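Local coordinates for protein (superoxide dismutase) (Aquifex pyrophilus, PDB 1COJ) that disarms superoxide radicals, using one iron ion per subunit to turn them into hydrogen peroxide and oxygen within a homotetramer, at residues Pro13-Leu16 / Ser20-Gln23; Lys33-Lys38 / Asp146-Tyr151; Glu44-Gln49 / Arg65-Glu70; Gly155-Ile160 / Glu198-Ala203. One frame throughout, in Å; residues are numbered along the deposited sequence.

Contact 1: residues Pro13-Leu16 / Ser20-Gln23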
loop_
_atom_site.group_PDB
_atom_site.type_symbol
_atom_site.label_atom_id
_atom_site.label_comp_id
_atom_site.label_asym_id
_atom_site.label_seq_id
_atom_site.Cartn_x
_atom_site.Cartn_y
_atom_site.Cartn_z
ATOM N N PRO A 13 -1.975 -15.884 -26.518
ATOM C CA PRO A 13 -3.135 -16.747 -26.768
ATOM C C PRO A 13 -3.971 -16.173 -27.907
ATOM O O PRO A 13 -3.953 -14.963 -28.155
ATOM C CB PRO A 13 -3.920 -16.671 -25.451
ATOM C CG PRO A 13 -2.948 -16.104 -24.457
ATOM C CD PRO A 13 -2.161 -15.131 -25.269
ATOM N N GLN A 14 -4.723 -17.035 -28.579
ATOM C CA GLN A 14 -5.570 -16.601 -29.677
ATOM C C GLN A 14 -6.765 -17.534 -29.806
ATOM O O GLN A 14 -6.664 -18.734 -29.557
ATOM C CB GLN A 14 -4.778 -16.591 -30.986
ATOM C CG GLN A 14 -4.936 -15.312 -31.803
ATOM C CD GLN A 14 -4.418 -14.081 -31.073
ATOM O OE1 GLN A 14 -5.152 -13.426 -30.337
ATOM N NE2 GLN A 14 -3.145 -13.780 -31.260
ATOM N N ASN A 15 -7.909 -16.955 -30.148
ATOM C CA ASN A 15 -9.160 -17.672 -30.344
ATOM C C ASN A 15 -9.628 -18.406 -29.092
ATOM O O ASN A 15 -10.159 -19.515 -29.176
ATOM C CB ASN A 15 -9.057 -18.636 -31.533
ATOM C CG ASN A 15 -8.701 -17.933 -32.828
ATOM O OD1 ASN A 15 -9.100 -16.798 -33.059
ATOM N ND2 ASN A 15 -7.936 -18.602 -33.673
ATOM N N LEU A 16 -9.440 -17.785 -27.932
ATOM C CA LEU A 16 -9.874 -18.389 -26.676
ATOM C C LEU A 16 -11.397 -18.420 -26.611
ATOM O O LEU A 16 -12.079 -17.626 -27.251
ATOM C CB LEU A 16 -9.316 -17.618 -25.473
ATOM C CG LEU A 16 -7.793 -17.514 -25.343
ATOM C CD1 LEU A 16 -7.434 -16.674 -24.129
ATOM C CD2 LEU A 16 -7.195 -18.901 -25.225
ATOM N N SER A 20 -12.043 -12.820 -26.071
ATOM C CA SER A 20 -11.763 -12.409 -27.438
ATOM C C SER A 20 -10.340 -11.967 -27.740
ATOM O O SER A 20 -9.560 -11.646 -26.836
ATOM C CB SER A 20 -12.713 -11.287 -27.837
ATOM O OG SER A 20 -12.353 -10.070 -27.204
ATOM N N ASN A 21 -10.023 -11.921 -29.033
ATOM C CA ASN A 21 -8.706 -11.483 -29.491
ATOM C C ASN A 21 -8.600 -9.991 -29.250
ATOM O O ASN A 21 -7.514 -9.462 -29.005
ATOM C CB ASN A 21 -8.514 -11.787 -30.982
ATOM C CG ASN A 21 -8.457 -13.269 -31.271
ATOM O OD1 ASN A 21 -8.738 -13.725 -32.378
ATOM N ND2 ASN A 21 -8.013 -14.019 -30.297
ATOM N N GLU A 22 -9.746 -9.321 -29.309
ATOM C CA GLU A 22 -9.817 -7.887 -29.083
ATOM C C GLU A 22 -9.384 -7.583 -27.650
ATOM O O GLU A 22 -8.765 -6.556 -27.389
ATOM C CB GLU A 22 -11.245 -7.383 -29.318
ATOM C CG GLU A 22 -11.403 -5.868 -29.197
ATOM C CD GLU A 22 -12.834 -5.376 -29.415
ATOM O OE1 GLU A 22 -13.014 -4.152 -29.606
ATOM O OE2 GLU A 22 -13.781 -6.196 -29.392
ATOM N N GLN A 23 -9.732 -8.474 -26.728
ATOM C CA GLN A 23 -9.372 -8.326 -25.322
ATOM C C GLN A 23 -7.892 -8.658 -25.113
ATOM O O GLN A 23 -7.177 -7.954 -24.388
ATOM C CB GLN A 23 -10.248 -9.251 -24.466
ATOM C CG GLN A 23 -9.912 -9.274 -22.983
ATOM C CD GLN A 23 -10.123 -7.938 -22.314
ATOM O OE1 GLN A 23 -11.224 -7.619 -21.869
ATOM N NE2 GLN A 23 -9.069 -7.140 -22.253
HETATM O O HOH W 1 -5.153 -10.562 -30.144
#

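Contact 2: residues Lys33-Lys38 / Asp146-Tyr151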
loop_
_atom_site.group_PDB
_atom_site.type_symbol
_atom_site.label_atom_id
_atom_site.label_comp_id
_atom_site.label_asym_id
_atom_site.label_seq_id
_atom_site.Cartn_x
_atom_site.Cartn_y
_atom_site.Cartn_z
ATOM N N LYS A 33 3.949 -5.994 -22.512
ATOM C CA LYS A 33 5.176 -5.486 -23.095
ATOM C C LYS A 33 5.641 -4.191 -22.440
ATOM O O LYS A 33 6.841 -3.897 -22.418
ATOM C CB LYS A 33 5.023 -5.341 -24.609
ATOM C CG LYS A 33 4.832 -6.685 -25.294
ATOM C CD LYS A 33 4.922 -6.590 -26.803
ATOM C CE LYS A 33 4.857 -7.977 -27.421
ATOM N NZ LYS A 33 5.044 -7.921 -28.897
ATOM N N GLY A 34 4.701 -3.457 -21.849
ATOM C CA GLY A 34 5.033 -2.216 -21.171
ATOM C C GLY A 34 5.833 -2.485 -19.909
ATOM O O GLY A 34 6.742 -1.722 -19.566
ATOM N N TYR A 35 5.502 -3.578 -19.223
ATOM C CA TYR A 35 6.206 -3.966 -18.003
ATOM C C TYR A 35 7.624 -4.404 -18.342
ATOM O O TYR A 35 8.557 -4.146 -17.582
ATOM C CB TYR A 35 5.474 -5.099 -17.278
ATOM C CG TYR A 35 4.091 -4.721 -16.808
ATOM C CD1 TYR A 35 3.884 -3.570 -16.048
ATOM C CD2 TYR A 35 2.983 -5.496 -17.143
ATOM C CE1 TYR A 35 2.604 -3.195 -15.636
ATOM C CE2 TYR A 35 1.698 -5.129 -16.735
ATOM C CZ TYR A 35 1.519 -3.978 -15.981
ATOM O OH TYR A 35 0.259 -3.619 -15.549
ATOM N N VAL A 36 7.781 -5.071 -19.482
ATOM C CA VAL A 36 9.095 -5.528 -19.925
ATOM C C VAL A 36 9.984 -4.312 -20.211
ATOM O O VAL A 36 11.125 -4.233 -19.739
ATOM C CB VAL A 36 8.988 -6.428 -21.193
ATOM C CG1 VAL A 36 10.378 -6.760 -21.738
ATOM C CG2 VAL A 36 8.231 -7.715 -20.861
ATOM N N ALA A 37 9.427 -3.342 -20.932
ATOM C CA ALA A 37 10.158 -2.130 -21.281
ATOM C C ALA A 37 10.593 -1.341 -20.046
ATOM O O ALA A 37 11.742 -0.901 -19.952
ATOM C CB ALA A 37 9.312 -1.257 -22.195
ATOM N N LYS A 38 9.680 -1.156 -19.101
ATOM C CA LYS A 38 9.995 -0.412 -17.890
ATOM C C LYS A 38 10.986 -1.129 -16.982
ATOM O O LYS A 38 11.841 -0.488 -16.361
ATOM C CB LYS A 38 8.718 -0.038 -17.142
ATOM C CG LYS A 38 8.046 1.192 -17.713
ATOM C CD LYS A 38 8.967 2.394 -17.611
ATOM C CE LYS A 38 8.342 3.614 -18.237
ATOM N NZ LYS A 38 9.169 4.811 -17.958
ATOM N N ASP A 146 -3.356 -7.447 -4.371
ATOM C CA ASP A 146 -4.080 -6.236 -4.743
ATOM C C ASP A 146 -3.396 -5.488 -5.885
ATOM O O ASP A 146 -3.950 -4.537 -6.440
ATOM C CB ASP A 146 -4.285 -5.316 -3.539
ATOM C CG ASP A 146 -5.644 -5.501 -2.891
ATOM O OD1 ASP A 146 -5.938 -4.779 -1.924
ATOM O OD2 ASP A 146 -6.426 -6.360 -3.353
ATOM N N ALA A 147 -2.193 -5.938 -6.232
ATOM C CA ALA A 147 -1.392 -5.360 -7.313
ATOM C C ALA A 147 -0.287 -6.369 -7.618
ATOM O O ALA A 147 -0.153 -7.366 -6.917
ATOM C CB ALA A 147 -0.795 -4.015 -6.886
ATOM N N HIS A 148 0.516 -6.117 -8.649
ATOM C CA HIS A 148 1.592 -7.043 -9.008
ATOM C C HIS A 148 2.545 -7.313 -7.846
ATOM O O HIS A 148 3.044 -8.427 -7.698
ATOM C CB HIS A 148 2.425 -6.500 -10.178
ATOM C CG HIS A 148 1.621 -6.110 -11.379
ATOM N ND1 HIS A 148 0.610 -6.887 -11.893
ATOM C CD2 HIS A 148 1.703 -5.022 -12.189
ATOM C CE1 HIS A 148 0.094 -6.301 -12.960
ATOM N NE2 HIS A 148 0.743 -5.165 -13.159
ATOM N N ASN A 149 2.765 -6.295 -7.015
ATOM C CA ASN A 149 3.699 -6.385 -5.892
ATOM C C ASN A 149 3.111 -6.094 -4.508
ATOM O O ASN A 149 3.819 -5.627 -3.608
ATOM C CB ASN A 149 4.892 -5.447 -6.149
ATOM C CG ASN A 149 4.487 -3.963 -6.259
ATOM O OD1 ASN A 149 5.342 -3.087 -6.317
ATOM N ND2 ASN A 149 3.195 -3.688 -6.266
ATOM N N VAL A 150 1.827 -6.377 -4.322
ATOM C CA VAL A 150 1.194 -6.127 -3.031
ATOM C C VAL A 150 0.446 -7.362 -2.537
ATOM O O VAL A 150 -0.532 -7.787 -3.155
ATOM C CB VAL A 150 0.233 -4.906 -3.082
ATOM C CG1 VAL A 150 -0.489 -4.738 -1.755
ATOM C CG2 VAL A 150 1.010 -3.641 -3.409
ATOM N N TYR A 151 0.921 -7.904 -1.412
ATOM C CA TYR A 151 0.382 -9.092 -0.723
ATOM C C TYR A 151 0.943 -10.435 -1.199
ATOM O O TYR A 151 0.472 -11.500 -0.782
ATOM C CB TYR A 151 -1.157 -9.110 -0.712
ATOM C CG TYR A 151 -1.791 -7.883 -0.074
ATOM C CD1 TYR A 151 -3.053 -7.435 -0.476
ATOM C CD2 TYR A 151 -1.117 -7.152 0.911
ATOM C CE1 TYR A 151 -3.625 -6.285 0.083
ATOM C CE2 TYR A 151 -1.675 -6.007 1.478
ATOM C CZ TYR A 151 -2.926 -5.571 1.058
ATOM O OH TYR A 151 -3.459 -4.407 1.576
#

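Contact 3: residues Glu44-Gln49 / Arg65-Glu70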
loop_
_atom_site.group_PDB
_atom_site.type_symbol
_atom_site.label_atom_id
_atom_site.label_comp_id
_atom_site.label_asym_id
_atom_site.label_seq_id
_atom_site.Cartn_x
_atom_site.Cartn_y
_atom_site.Cartn_z
ATOM N N GLU A 44 18.802 -0.460 -16.289
ATOM C CA GLU A 44 19.838 0.438 -16.786
ATOM C C GLU A 44 20.185 1.500 -15.746
ATOM O O GLU A 44 21.361 1.760 -15.484
ATOM C CB GLU A 44 19.380 1.128 -18.068
ATOM C CG GLU A 44 19.130 0.198 -19.236
ATOM C CD GLU A 44 18.660 0.954 -20.461
ATOM O OE1 GLU A 44 17.769 1.822 -20.312
ATOM O OE2 GLU A 44 19.180 0.696 -21.568
ATOM N N LYS A 45 19.158 2.100 -15.152
ATOM C CA LYS A 45 19.356 3.139 -14.149
ATOM C C LYS A 45 19.951 2.602 -12.860
ATOM O O LYS A 45 20.751 3.273 -12.214
ATOM C CB LYS A 45 18.050 3.886 -13.900
ATOM C CG LYS A 45 17.667 4.732 -15.096
ATOM C CD LYS A 45 16.346 5.446 -14.929
ATOM C CE LYS A 45 16.109 6.366 -16.121
ATOM N NZ LYS A 45 14.805 7.065 -16.076
ATOM N N LEU A 46 19.596 1.370 -12.523
ATOM C CA LEU A 46 20.103 0.716 -11.328
ATOM C C LEU A 46 21.599 0.405 -11.518
ATOM O O LEU A 46 22.364 0.394 -10.559
ATOM C CB LEU A 46 19.300 -0.561 -11.089
ATOM C CG LEU A 46 18.751 -0.898 -9.701
ATOM C CD1 LEU A 46 18.519 0.331 -8.847
ATOM C CD2 LEU A 46 17.462 -1.687 -9.883
ATOM N N ALA A 47 22.010 0.163 -12.761
ATOM C CA ALA A 47 23.410 -0.137 -13.073
ATOM C C ALA A 47 24.308 1.102 -12.974
ATOM O O ALA A 47 25.532 0.992 -12.861
ATOM C CB ALA A 47 23.517 -0.751 -14.465
ATOM N N ASP A 48 23.709 2.282 -13.064
ATOM C CA ASP A 48 24.469 3.520 -12.974
ATOM C C ASP A 48 24.636 3.901 -11.497
ATOM O O ASP A 48 23.751 4.512 -10.889
ATOM C CB ASP A 48 23.758 4.632 -13.753
ATOM C CG ASP A 48 24.561 5.926 -13.817
ATOM O OD1 ASP A 48 24.052 6.900 -14.405
ATOM O OD2 ASP A 48 25.690 5.982 -13.283
ATOM N N GLN A 49 25.804 3.585 -10.949
ATOM C CA GLN A 49 26.119 3.858 -9.550
ATOM C C GLN A 49 26.031 5.326 -9.154
ATOM O O GLN A 49 25.956 5.643 -7.970
ATOM C CB GLN A 49 27.507 3.320 -9.198
ATOM C CG GLN A 49 27.695 1.828 -9.456
ATOM C CD GLN A 49 26.736 0.948 -8.668
ATOM O OE1 GLN A 49 26.357 -0.130 -9.123
ATOM N NE2 GLN A 49 26.347 1.396 -7.485
ATOM N N ARG A 65 16.040 3.768 -3.749
ATOM C CA ARG A 65 14.808 3.231 -3.192
ATOM C C ARG A 65 13.680 3.135 -4.215
ATOM O O ARG A 65 13.100 2.065 -4.406
ATOM C CB ARG A 65 14.322 4.076 -2.011
ATOM C CG ARG A 65 12.954 3.640 -1.508
ATOM C CD ARG A 65 12.354 4.595 -0.488
ATOM N NE ARG A 65 10.900 4.474 -0.475
ATOM C CZ ARG A 65 10.226 3.484 0.104
ATOM N NH1 ARG A 65 10.865 2.519 0.752
ATOM N NH2 ARG A 65 8.914 3.410 -0.056
ATOM N N GLU A 66 13.382 4.251 -4.874
ATOM C CA GLU A 66 12.287 4.304 -5.842
ATOM C C GLU A 66 12.455 3.289 -6.967
ATOM O O GLU A 66 11.481 2.651 -7.383
ATOM C CB GLU A 66 12.121 5.716 -6.413
ATOM C CG GLU A 66 12.225 6.847 -5.388
ATOM C CD GLU A 66 11.424 6.614 -4.114
ATOM O OE1 GLU A 66 11.964 6.898 -3.023
ATOM O OE2 GLU A 66 10.261 6.162 -4.184
ATOM N N LEU A 67 13.690 3.123 -7.433
ATOM C CA LEU A 67 13.994 2.163 -8.492
ATOM C C LEU A 67 13.732 0.732 -8.013
ATOM O O LEU A 67 13.169 -0.084 -8.749
ATOM C CB LEU A 67 15.452 2.310 -8.943
ATOM C CG LEU A 67 15.759 3.502 -9.856
ATOM C CD1 LEU A 67 17.251 3.813 -9.879
ATOM C CD2 LEU A 67 15.250 3.199 -11.257
ATOM N N LYS A 68 14.122 0.432 -6.775
ATOM C CA LYS A 68 13.913 -0.899 -6.224
ATOM C C LYS A 68 12.428 -1.181 -5.990
ATOM O O LYS A 68 11.977 -2.322 -6.143
ATOM C CB LYS A 68 14.703 -1.075 -4.929
ATOM C CG LYS A 68 16.216 -1.052 -5.107
ATOM C CD LYS A 68 16.710 -2.216 -5.960
ATOM C CE LYS A 68 16.450 -3.561 -5.288
ATOM N NZ LYS A 68 17.005 -4.697 -6.067
ATOM N N VAL A 69 11.679 -0.149 -5.610
ATOM C CA VAL A 69 10.247 -0.290 -5.374
ATOM C C VAL A 69 9.557 -0.678 -6.679
ATOM O O VAL A 69 8.886 -1.708 -6.753
ATOM C CB VAL A 69 9.612 1.021 -4.836
ATOM C CG1 VAL A 69 8.096 0.907 -4.827
ATOM C CG2 VAL A 69 10.107 1.318 -3.427
ATOM N N GLU A 70 9.779 0.105 -7.729
ATOM C CA GLU A 70 9.142 -0.185 -9.007
ATOM C C GLU A 70 9.719 -1.402 -9.716
ATOM O O GLU A 70 9.082 -1.972 -10.605
ATOM C CB GLU A 70 9.139 1.050 -9.916
ATOM C CG GLU A 70 8.582 2.322 -9.258
ATOM C CD GLU A 70 7.126 2.210 -8.793
ATOM O OE1 GLU A 70 6.607 3.212 -8.266
ATOM O OE2 GLU A 70 6.493 1.144 -8.945
#

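Contact 4: residues Gly155-Ile160 / Glu198-Ala203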
loop_
_atom_site.group_PDB
_atom_site.type_symbol
_atom_site.label_atom_id
_atom_site.label_comp_id
_atom_site.label_asym_id
_atom_site.label_seq_id
_atom_site.Cartn_x
_atom_site.Cartn_y
_atom_site.Cartn_z
ATOM N N GLY A 155 8.434 -16.832 -1.490
ATOM C CA GLY A 155 8.634 -18.258 -1.698
ATOM C C GLY A 155 7.581 -19.064 -2.436
ATOM O O GLY A 155 7.859 -20.180 -2.871
ATOM N N LEU A 156 6.389 -18.506 -2.606
ATOM C CA LEU A 156 5.298 -19.210 -3.276
ATOM C C LEU A 156 5.608 -19.603 -4.724
ATOM O O LEU A 156 6.058 -18.775 -5.515
ATOM C CB LEU A 156 4.022 -18.353 -3.232
ATOM C CG LEU A 156 2.712 -19.009 -3.687
ATOM C CD1 LEU A 156 2.192 -19.904 -2.588
ATOM C CD2 LEU A 156 1.676 -17.956 -4.012
ATOM N N ILE A 157 5.389 -20.875 -5.057
ATOM C CA ILE A 157 5.597 -21.364 -6.420
ATOM C C ILE A 157 4.198 -21.377 -7.044
ATOM O O ILE A 157 3.350 -22.185 -6.669
ATOM C CB ILE A 157 6.195 -22.786 -6.434
ATOM C CG1 ILE A 157 7.517 -22.803 -5.662
ATOM C CG2 ILE A 157 6.442 -23.238 -7.870
ATOM C CD1 ILE A 157 8.101 -24.185 -5.486
ATOM N N PRO A 158 3.935 -20.462 -7.993
ATOM C CA PRO A 158 2.641 -20.326 -8.679
ATOM C C PRO A 158 2.267 -21.468 -9.609
ATOM O O PRO A 158 3.068 -21.877 -10.449
ATOM C CB PRO A 158 2.809 -19.035 -9.488
ATOM C CG PRO A 158 4.011 -18.361 -8.887
ATOM C CD PRO A 158 4.904 -19.503 -8.539
ATOM N N LEU A 159 1.032 -21.944 -9.491
ATOM C CA LEU A 159 0.543 -23.018 -10.343
ATOM C C LEU A 159 -0.530 -22.434 -11.246
ATOM O O LEU A 159 -0.469 -22.585 -12.464
ATOM C CB LEU A 159 -0.034 -24.168 -9.513
ATOM C CG LEU A 159 0.891 -24.833 -8.488
ATOM C CD1 LEU A 159 0.168 -25.991 -7.828
ATOM C CD2 LEU A 159 2.181 -25.312 -9.144
ATOM N N ILE A 160 -1.519 -21.777 -10.646
ATOM C CA ILE A 160 -2.602 -21.146 -11.405
ATOM C C ILE A 160 -2.613 -19.661 -11.052
ATOM O O ILE A 160 -2.638 -19.298 -9.870
ATOM C CB ILE A 160 -3.987 -21.764 -11.076
ATOM C CG1 ILE A 160 -4.030 -23.234 -11.503
ATOM C CG2 ILE A 160 -5.101 -20.960 -11.757
ATOM C CD1 ILE A 160 -5.352 -23.933 -11.192
ATOM N N GLU A 198 4.568 -30.717 -10.916
ATOM C CA GLU A 198 5.622 -31.717 -10.810
ATOM C C GLU A 198 6.927 -31.065 -10.360
ATOM O O GLU A 198 7.590 -31.543 -9.431
ATOM C CB GLU A 198 5.826 -32.416 -12.157
ATOM C CG GLU A 198 6.784 -33.601 -12.124
ATOM C CD GLU A 198 6.267 -34.786 -11.298
ATOM O OE1 GLU A 198 5.042 -34.858 -11.041
ATOM O OE2 GLU A 198 7.085 -35.658 -10.914
ATOM N N LYS A 199 7.268 -29.956 -11.011
ATOM C CA LYS A 199 8.485 -29.217 -10.700
ATOM C C LYS A 199 8.418 -28.631 -9.296
ATOM O O LYS A 199 9.393 -28.687 -8.545
ATOM C CB LYS A 199 8.704 -28.105 -11.724
ATOM C CG LYS A 199 8.930 -28.611 -13.136
ATOM C CD LYS A 199 9.268 -27.478 -14.081
ATOM C CE LYS A 199 9.682 -28.020 -15.436
ATOM N NZ LYS A 199 10.143 -26.954 -16.366
ATOM N N ALA A 200 7.256 -28.092 -8.936
ATOM C CA ALA A 200 7.051 -27.500 -7.619
ATOM C C ALA A 200 7.277 -28.532 -6.510
ATOM O O ALA A 200 7.971 -28.259 -5.529
ATOM C CB ALA A 200 5.651 -26.897 -7.520
ATOM N N MET A 201 6.718 -29.724 -6.693
ATOM C CA MET A 201 6.862 -30.796 -5.715
ATOM C C MET A 201 8.302 -31.300 -5.609
ATOM O O MET A 201 8.786 -31.581 -4.510
ATOM C CB MET A 201 5.913 -31.954 -6.020
ATOM C CG MET A 201 4.446 -31.629 -5.765
ATOM S SD MET A 201 4.120 -30.981 -4.097
ATOM C CE MET A 201 4.455 -32.402 -3.103
ATOM N N LYS A 202 8.967 -31.410 -6.757
ATOM C CA LYS A 202 10.366 -31.843 -6.761
ATOM C C LYS A 202 11.205 -30.811 -6.025
ATOM O O LYS A 202 12.053 -31.166 -5.204
ATOM C CB LYS A 202 10.892 -31.997 -8.184
ATOM C CG LYS A 202 10.872 -33.434 -8.676
ATOM C CD LYS A 202 10.905 -33.549 -10.176
ATOM C CE LYS A 202 10.777 -34.997 -10.611
ATOM N NZ LYS A 202 9.869 -35.137 -11.763
ATOM N N ALA A 203 10.908 -29.534 -6.259
ATOM C CA ALA A 203 11.612 -28.439 -5.593
ATOM C C ALA A 203 11.361 -28.473 -4.087
ATOM O O ALA A 203 12.286 -28.265 -3.295
ATOM C CB ALA A 203 11.178 -27.100 -6.165
#

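Contact 1: residues Pro13-Leu16 / Ser20-Gln23
Q14 lays its side chain against that of N21, and the two amide planes meet nearly at a right angle, 86° apart. From CB the chain of Q14 does not aim at N21; the bend at its second torsion (chi2 63°) swings the end nearer. CG of Q14 lies 4.1 Å from CG of N21, and CD of Q14 keeps the same 4.1 Å from that carbon. The tip closes in further, with OE1 of Q14 3.4 Å from CG of N21. One water lies beyond this tip, within hydrogen-bonding distance of OE1 of Q14 (2.9 Å) and the backbone O of N21 (2.8 Å), a position from which it can link the loop to the first turn of the helix. With an alanine here, the water between them would probably lose its hold on the loop, and the N21 amide would lose the flat group packed across it. S20 starts the helix as its N-cap: Q23 N donates to S20 OG at 3.1 Å with an angle of 143°, while S20 OG is also hydrogen-bonded to D172 of helix 170-173. Both segments belong to the alpha-hairpin domain, where 13-16 lies in the loop leading into helix 21-47, with P13 and L16 packed on I24 of that helix and L16 also touching L88 and P90, just past helix 63-86.

Contact 2: residues Lys33-Lys38 / Asp146-Tyr151
Y35 and H148 adopt the same first torsion, CG anti to the carbonyl carbon (chi1 -63° in Y35, -53° in H148), and from opposite directions this brings their rings together between helix 21-47 and the turn after strand 139-145. H148 NE2 donates to Y35 OH at 2.9 Å with an angle of 167°, and the oxygen lies close to the imidazole plane, so the bond is nearly straight and well aligned with the ring nitrogen. NE2 of H148 also sits 3.2 Å from CZ of Y35 and 3.7 Å from both CE1 and CE2 of that ring. The rings form an offset edge-to-face pair, with the edge of H148 toward the face of Y35, planes almost perpendicular and centroids 4.7 Å apart. A phenylalanine in place of Y35 would lack the hydroxyl, and H148 NE2 would probably lose the acceptor its hydrogen points at. The imidazole is held from its far nitrogen too: H148 ND1 is hydrogen-bonded to W128 NE1, and Y165 stacks on the ring. Iron lies about 5 Å from the nearest atom of the H148 side chain, and Y35 approaches the ligands H81 and H167. Such a chain of bonds, running from W128 through imidazole to phenol, is consistent with an ordered second shell around the metal.

Contact 3: residues Glu44-Gln49 / Arg65-Glu70
L46 and L67 lie alongside one another, running in opposite senses, L46 CD1 reaching L67 CB at 3.7 Å and L67 CD1 at 3.8 Å. L46 gets there with an unusual conformation: neither chi1 (-133°) nor chi2 (26°) is staggered, which suggests some strain or loosely defined positions at this partly exposed end of its helix. L67, by contrast, has CG anti to its carbonyl carbon (chi1 -77°) and sends both methyls across to K45, where CD2 of L67 lies 3.9 Å and CD1 of L67 4.1 Å from K45 CB. CD1 of L67 therefore touches K45 and L46 at once. This is the outer end of the alpha-hairpin of iron/manganese superoxide dismutases, where the last turn of helix 21-47 packs on the start of the antiparallel helix 63-86. K45 contributes just its base to the apolar patch; beyond CG the straight chain carries NZ off to salt bridges with E41 and with E63 of the fourth subunit. K68 behaves differently, being bent at chi2 and chi3, so that its CD lies beside L46 CD2 at 4.0 Å, the two side chains crossing at about a right angle, while its NZ forms a salt bridge with E71 and a hydrogen bond to V142 O of the third subunit. F51 and I42 of the same chain, and Y61 of the fourth subunit, also pack on L67.

Contact 4: residues Gly155-Ile160 / Glu198-Ala203
I157 faces A200 where strand 157-163, an outer strand of the three-stranded antiparallel sheet in the C-terminal domain, takes helix 190-207 against one side. Its CB points to the helix, whereas P158 next along the strand points away from it and packs on I130. Within I157 the two branches divide the work: CG2 stands anti to the backbone N and meets A200 CB at 3.8 Å, while the other branch, with chi1 -57°, carries CD1 on toward A203 CB at 4.3 Å. The helix answers with A200 and A203, three residues apart and so on neighbouring turns, and their short side chains let the backbone come close, the alpha carbons of I157 and A200 being 6.4 Å apart. L159 comes in from the side, its CB not aimed at the helix, yet its CD2 ends 4.1 Å from A200 CB. A200 thus receives branches from both I157 and L159. L159 and I160 together face L131 as a classic beta bulge, where the strand turns its corner. F210 of the third subunit packs on I157. A200 also presents backbone to the isoleucine, since I157 CD1 lies 4.1 Å from both A200 CA and A200 O.

Overall arrangement
Contacts 1, 2 and 3 all draw on helix 21-47, at its start, middle and end, whereas contact 4 belongs to the sheet and the last long helix. Contact 1 lies at the surface, polar, with a water between its two segments. Contacts 2 and 4 are buried on opposite sides of the chain's centre, with centres 21 Å apart, and contrast sharply: a directed hydrogen bond between aromatic rings near the iron, against purely apolar packing far from it. Contact 3, partly buried, joins the two hairpin helices through aliphatic carbons and touches contact 2 where N149 OD1 lies 3.8 Å from V69 O. Contacts 2, 3 and 4 also meet the third subunit.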